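Side-chain contacts in B-type Cna protein (Enterococcus faecium, PDB 6FWY), which is of unknown function but, as a surface protein with a thioester domain, probably attaches the bacterium covalently to targets on its host: residues 76-79 and 80-83; 94-98 and 99-103. One frame throughout, in Å; residues are numbered along the deposited sequence.

Interaction 1 of 2, residues 76-79 and 80-83; sequences DEFY and RMFK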
loop_
_atom_site.group_PDB
_atom_site.type_symbol
_atom_site.label_atom_id
_atom_site.label_comp_id
_atom_site.label_asym_id
_atom_site.label_seq_id
_atom_site.Cartn_x
_atom_site.Cartn_y
_atom_site.Cartn_z
ATOM N N ASP A 76 -6.207 1.452 6.567
ATOM C CA ASP A 76 -6.197 0.039 6.215
ATOM C C ASP A 76 -7.529 -0.422 5.605
ATOM O O ASP A 76 -7.554 -1.304 4.742
ATOM C CB ASP A 76 -5.826 -0.812 7.435
ATOM C CG ASP A 76 -4.374 -0.612 7.890
ATOM O OD1 ASP A 76 -3.569 0.022 7.132
ATOM O OD2 ASP A 76 -4.043 -1.069 9.013
ATOM N N GLU A 77 -8.629 0.178 6.036
ATOM C CA GLU A 77 -9.950 -0.141 5.477
ATOM C C GLU A 77 -9.988 0.206 3.986
ATOM O O GLU A 77 -10.428 -0.601 3.179
ATOM C CB GLU A 77 -11.081 0.584 6.237
ATOM C CG GLU A 77 -11.163 0.235 7.725
ATOM C CD GLU A 77 -12.360 0.881 8.426
ATOM O OE1 GLU A 77 -12.717 2.033 8.083
ATOM O OE2 GLU A 77 -12.970 0.231 9.323
ATOM N N PHE A 78 -9.515 1.397 3.632
ATOM C CA PHE A 78 -9.434 1.809 2.229
ATOM C C PHE A 78 -8.434 0.952 1.434
ATOM O O PHE A 78 -8.704 0.611 0.292
ATOM C CB PHE A 78 -9.127 3.312 2.094
ATOM C CG PHE A 78 -10.341 4.200 2.243
ATOM C CD1 PHE A 78 -11.238 4.348 1.188
ATOM C CD2 PHE A 78 -10.615 4.847 3.442
ATOM C CE1 PHE A 78 -12.393 5.128 1.332
ATOM C CE2 PHE A 78 -11.777 5.632 3.584
ATOM C CZ PHE A 78 -12.649 5.793 2.526
ATOM N N TYR A 79 -7.303 0.589 2.029
ATOM C CA TYR A 79 -6.368 -0.348 1.390
ATOM C C TYR A 79 -7.090 -1.611 0.992
ATOM O O TYR A 79 -7.030 -2.015 -0.154
ATOM C CB TYR A 79 -5.192 -0.692 2.319
ATOM C CG TYR A 79 -4.302 -1.792 1.783
ATOM C CD1 TYR A 79 -3.384 -1.549 0.752
ATOM C CD2 TYR A 79 -4.375 -3.085 2.301
ATOM C CE1 TYR A 79 -2.576 -2.569 0.254
ATOM C CE2 TYR A 79 -3.587 -4.112 1.823
ATOM C CZ TYR A 79 -2.688 -3.852 0.798
ATOM O OH TYR A 79 -1.901 -4.855 0.331
ATOM N N ARG A 80 -7.797 -2.212 1.947
ATOM C CA ARG A 80 -8.519 -3.450 1.699
ATOM C C ARG A 80 -9.662 -3.300 0.704
ATOM O O ARG A 80 -9.923 -4.228 -0.052
ATOM C CB ARG A 80 -9.014 -4.045 3.017
ATOM C CG ARG A 80 -7.895 -4.681 3.826
ATOM C CD ARG A 80 -8.426 -5.529 4.964
ATOM N NE ARG A 80 -9.090 -4.718 5.985
ATOM C CZ ARG A 80 -8.497 -4.094 7.005
ATOM N NH1 ARG A 80 -7.171 -4.161 7.206
ATOM N NH2 ARG A 80 -9.265 -3.397 7.852
ATOM N N MET A 81 -10.322 -2.145 0.681
ATOM C CA MET A 81 -11.366 -1.897 -0.311
ATOM C C MET A 81 -10.793 -2.066 -1.721
ATOM O O MET A 81 -11.412 -2.726 -2.557
ATOM C CB MET A 81 -11.974 -0.500 -0.153
ATOM C CG MET A 81 -13.040 -0.146 -1.192
ATOM S SD MET A 81 -13.418 1.621 -1.204
ATOM C CE MET A 81 -12.012 2.290 -2.130
ATOM N N PHE A 82 -9.631 -1.462 -1.976
ATOM C CA PHE A 82 -8.962 -1.620 -3.259
ATOM C C PHE A 82 -8.550 -3.068 -3.519
ATOM O O PHE A 82 -8.867 -3.602 -4.553
ATOM C CB PHE A 82 -7.750 -0.692 -3.377
ATOM C CG PHE A 82 -8.108 0.744 -3.641
ATOM C CD1 PHE A 82 -8.426 1.170 -4.930
ATOM C CD2 PHE A 82 -8.105 1.675 -2.620
ATOM C CE1 PHE A 82 -8.740 2.505 -5.186
ATOM C CE2 PHE A 82 -8.430 3.002 -2.860
ATOM C CZ PHE A 82 -8.746 3.414 -4.145
ATOM N N LYS A 83 -7.866 -3.695 -2.571
ATOM C CA LYS A 83 -7.366 -5.082 -2.732
ATOM C C LYS A 83 -8.484 -6.110 -2.924
ATOM O O LYS A 83 -8.331 -7.048 -3.699
ATOM C CB LYS A 83 -6.500 -5.481 -1.542
ATOM C CG LYS A 83 -5.685 -6.738 -1.764
ATOM C CD LYS A 83 -5.026 -7.264 -0.500
ATOM C CE LYS A 83 -4.477 -8.668 -0.770
ATOM N NZ LYS A 83 -3.439 -9.053 0.218
HETATM O O HOH W 1 -5.682 -3.279 9.606
#
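Met81 and Phe78, three residues apart on helix 76-84, lie side by side and point the same way on its buried face. The Met81 methyl CE sits at the edge of the Phe78 ring, 4.0 Å from CD1, and SD approaches the same ring obliquely, 5.3 Å from its centroid, in a Met-aromatic contact. A bend at the last torsion of Met81 (chi3 78°) also brings CE over the rim of one Phe82 face. Phe82 in turn sets its ring edge against a backbone oxygen, with CD2 3.2 Å from Phe78 O.

Arg80 folds back along the helix, its chain bent at chi3 (-67°), until the guanidinium lies over Asp76 O, which is 3.7 Å from CZ. A water in the guanidinium plane accepts from Arg80 NH1 at 3.0 Å and donates to Asp76 OD2 at 2.8 Å, linking the two charges without a direct salt bridge. The side towards solvent is looser: extended Lys83 merely brushes Tyr79, with CD 4.0 Å from OH.

Helix 76-84 packs Met81 on Val109 and Ser110 of helix 99-113, and Phe78 and Phe82 on strand 258-277, while Arg80 bonds to Ala148 O and Glu77 pairs with Lys149, both on helix 131-150.

Interaction 2 of 2, residues 94-98 and 99-103; sequences LGAGN and DTEAW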
loop_
_atom_site.group_PDB
_atom_site.type_symbol
_atom_site.label_atom_id
_atom_site.label_comp_id
_atom_site.label_asym_id
_atom_site.label_seq_id
_atom_site.Cartn_x
_atom_site.Cartn_y
_atom_site.Cartn_z
ATOM N N LEU A 94 -16.513 -11.211 -7.290
ATOM C CA LEU A 94 -17.323 -10.391 -6.380
ATOM C C LEU A 94 -18.835 -10.720 -6.340
ATOM O O LEU A 94 -19.536 -10.263 -5.442
ATOM C CB LEU A 94 -17.132 -8.913 -6.710
ATOM C CG LEU A 94 -15.697 -8.397 -6.571
ATOM C CD1 LEU A 94 -15.555 -7.016 -7.211
ATOM C CD2 LEU A 94 -15.244 -8.352 -5.129
ATOM N N GLY A 95 -19.333 -11.499 -7.299
ATOM C CA GLY A 95 -20.761 -11.797 -7.397
ATOM C C GLY A 95 -21.530 -10.766 -8.208
ATOM O O GLY A 95 -22.737 -10.878 -8.361
ATOM N N ALA A 96 -20.829 -9.769 -8.743
ATOM C CA ALA A 96 -21.421 -8.792 -9.644
ATOM C C ALA A 96 -21.602 -9.428 -11.012
ATOM O O ALA A 96 -20.850 -10.303 -11.394
ATOM C CB ALA A 96 -20.521 -7.572 -9.738
ATOM N N GLY A 97 -22.619 -8.995 -11.735
ATOM C CA GLY A 97 -22.925 -9.509 -13.074
ATOM C C GLY A 97 -22.124 -8.897 -14.207
ATOM O O GLY A 97 -22.125 -9.452 -15.281
ATOM N N ASN A 98 -21.511 -7.739 -13.974
ATOM C CA ASN A 98 -20.662 -7.055 -14.971
ATOM C C ASN A 98 -19.735 -6.056 -14.261
ATOM O O ASN A 98 -19.884 -5.826 -13.059
ATOM C CB ASN A 98 -21.521 -6.357 -16.033
ATOM C CG ASN A 98 -22.404 -5.258 -15.456
ATOM O OD1 ASN A 98 -21.925 -4.304 -14.848
ATOM N ND2 ASN A 98 -23.699 -5.383 -15.645
ATOM N N ASP A 99 -18.812 -5.461 -15.003
ATOM C CA ASP A 99 -17.823 -4.518 -14.446
ATOM C C ASP A 99 -18.387 -3.199 -13.904
ATOM O O ASP A 99 -17.776 -2.602 -13.010
ATOM C CB ASP A 99 -16.726 -4.210 -15.468
ATOM C CG ASP A 99 -15.834 -5.419 -15.751
ATOM O OD1 ASP A 99 -15.977 -6.460 -15.061
ATOM O OD2 ASP A 99 -14.992 -5.359 -16.667
ATOM N N THR A 100 -19.523 -2.745 -14.440
ATOM C CA THR A 100 -20.173 -1.522 -13.940
ATOM C C THR A 100 -20.741 -1.769 -12.553
ATOM O O THR A 100 -20.567 -0.944 -11.673
ATOM C CB THR A 100 -21.296 -1.024 -14.855
ATOM O OG1 THR A 100 -20.785 -0.809 -16.156
ATOM C CG2 THR A 100 -21.850 0.309 -14.353
ATOM N N GLU A 101 -21.413 -2.907 -12.384
ATOM C CA GLU A 101 -21.931 -3.325 -11.076
ATOM C C GLU A 101 -20.807 -3.526 -10.056
ATOM O O GLU A 101 -20.947 -3.127 -8.904
ATOM C CB GLU A 101 -22.752 -4.620 -11.188
ATOM C CG GLU A 101 -24.102 -4.452 -11.872
ATOM C CD GLU A 101 -24.817 -5.752 -12.190
ATOM O OE1 GLU A 101 -24.488 -6.811 -11.587
ATOM O OE2 GLU A 101 -25.731 -5.709 -13.041
ATOM N N ALA A 102 -19.711 -4.155 -10.484
ATOM C CA ALA A 102 -18.557 -4.394 -9.596
ATOM C C ALA A 102 -17.917 -3.073 -9.165
ATOM O O ALA A 102 -17.669 -2.853 -7.987
ATOM C CB ALA A 102 -17.535 -5.310 -10.263
ATOM N N TRP A 103 -17.674 -2.193 -10.126
ATOM C CA TRP A 103 -17.159 -0.863 -9.826
ATOM C C TRP A 103 -18.080 -0.076 -8.877
ATOM O O TRP A 103 -17.605 0.503 -7.898
ATOM C CB TRP A 103 -16.929 -0.064 -11.108
ATOM C CG TRP A 103 -16.877 1.422 -10.874
ATOM C CD1 TRP A 103 -15.911 2.128 -10.221
ATOM C CD2 TRP A 103 -17.857 2.366 -11.277
ATOM N NE1 TRP A 103 -16.231 3.459 -10.196
ATOM C CE2 TRP A 103 -17.424 3.637 -10.837
ATOM C CE3 TRP A 103 -19.082 2.260 -11.951
ATOM C CZ2 TRP A 103 -18.160 4.807 -11.065
ATOM C CZ3 TRP A 103 -19.817 3.415 -12.178
ATOM C CH2 TRP A 103 -19.350 4.676 -11.741
HETATM O O HOH W 2 -26.093 -3.565 -14.624
#
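Asn98 OD1 receives two backbone N-H groups from the first turn of helix 99-113. Glu101 N reaches it at 2.9 Å in a nearly straight bond (169°), tilted from the plane of the carbonyl, whereas the bond from Thr100 N is strongly bent and weak. Asn98 is the N-cap residue, and its side chain supplies the capping bond. Its CG stands in the crowded position between the backbone N and the carbonyl carbon (chi1 63°), which turns OD1 toward the amides of the first helical turn.

Glu101 answers from the helix. Its chain, extended beyond CG, carries OE1 back to Gly97 N at 2.9 Å, a bond that meets the oxygen from above the carboxylate plane. Glu101, at N3, thereby bonds to the amide just before the N-cap and ties the approaching loop to the first turn. OE1 also forms a salt bridge with Arg136, which would help to stabilise the negative charge of this buried side chain. The Asn98 amide and Glu101 carboxylate planes stand 55° apart, and a water spans them, donating to OE2 at 2.7 Å and accepting from Asn98 ND2 at 3.2 Å. A tetraethylene glycol molecule, probably from the crystallisation liquor, accepts a further bond from ND2.

Next to these polar groups the contact is apolar: Ala102 CB meets Ala96 CB at 3.8 Å and Leu94 CD1 at 4.0 Å. Gly95, with its positive phi, closes helix 91-94 in a Schellman motif, and helix 99-113 begins only a few residues later. Leu94 and Glu101 both rest on helix 131-150, touching Ile144 and Val137, while Thr100 and Trp103 turn to Val19 of strand 11-21.

Overall arrangement
Interactions 1 and 2 follow in series along the chain and do not touch: their centres are about 17 Å apart and their nearest atoms about 7 Å. Two helices connect them. Helix 99-113 starts in interaction 2, and farther along it Val109 and Ser110 receive Met81 of interaction 1. Helix 131-150 meets 99-103 near its beginning, through Arg136, and 76-83 near its end, through Ala148 and Lys149. The centre of interaction 1 lies about 9 Å, and that of interaction 2 about 24 Å, from the centre of the chain. Interaction 2 adjoins a tetraethylene glycol, at Asn98, probably from the crystallisation liquor. Both fall within the thioester domain.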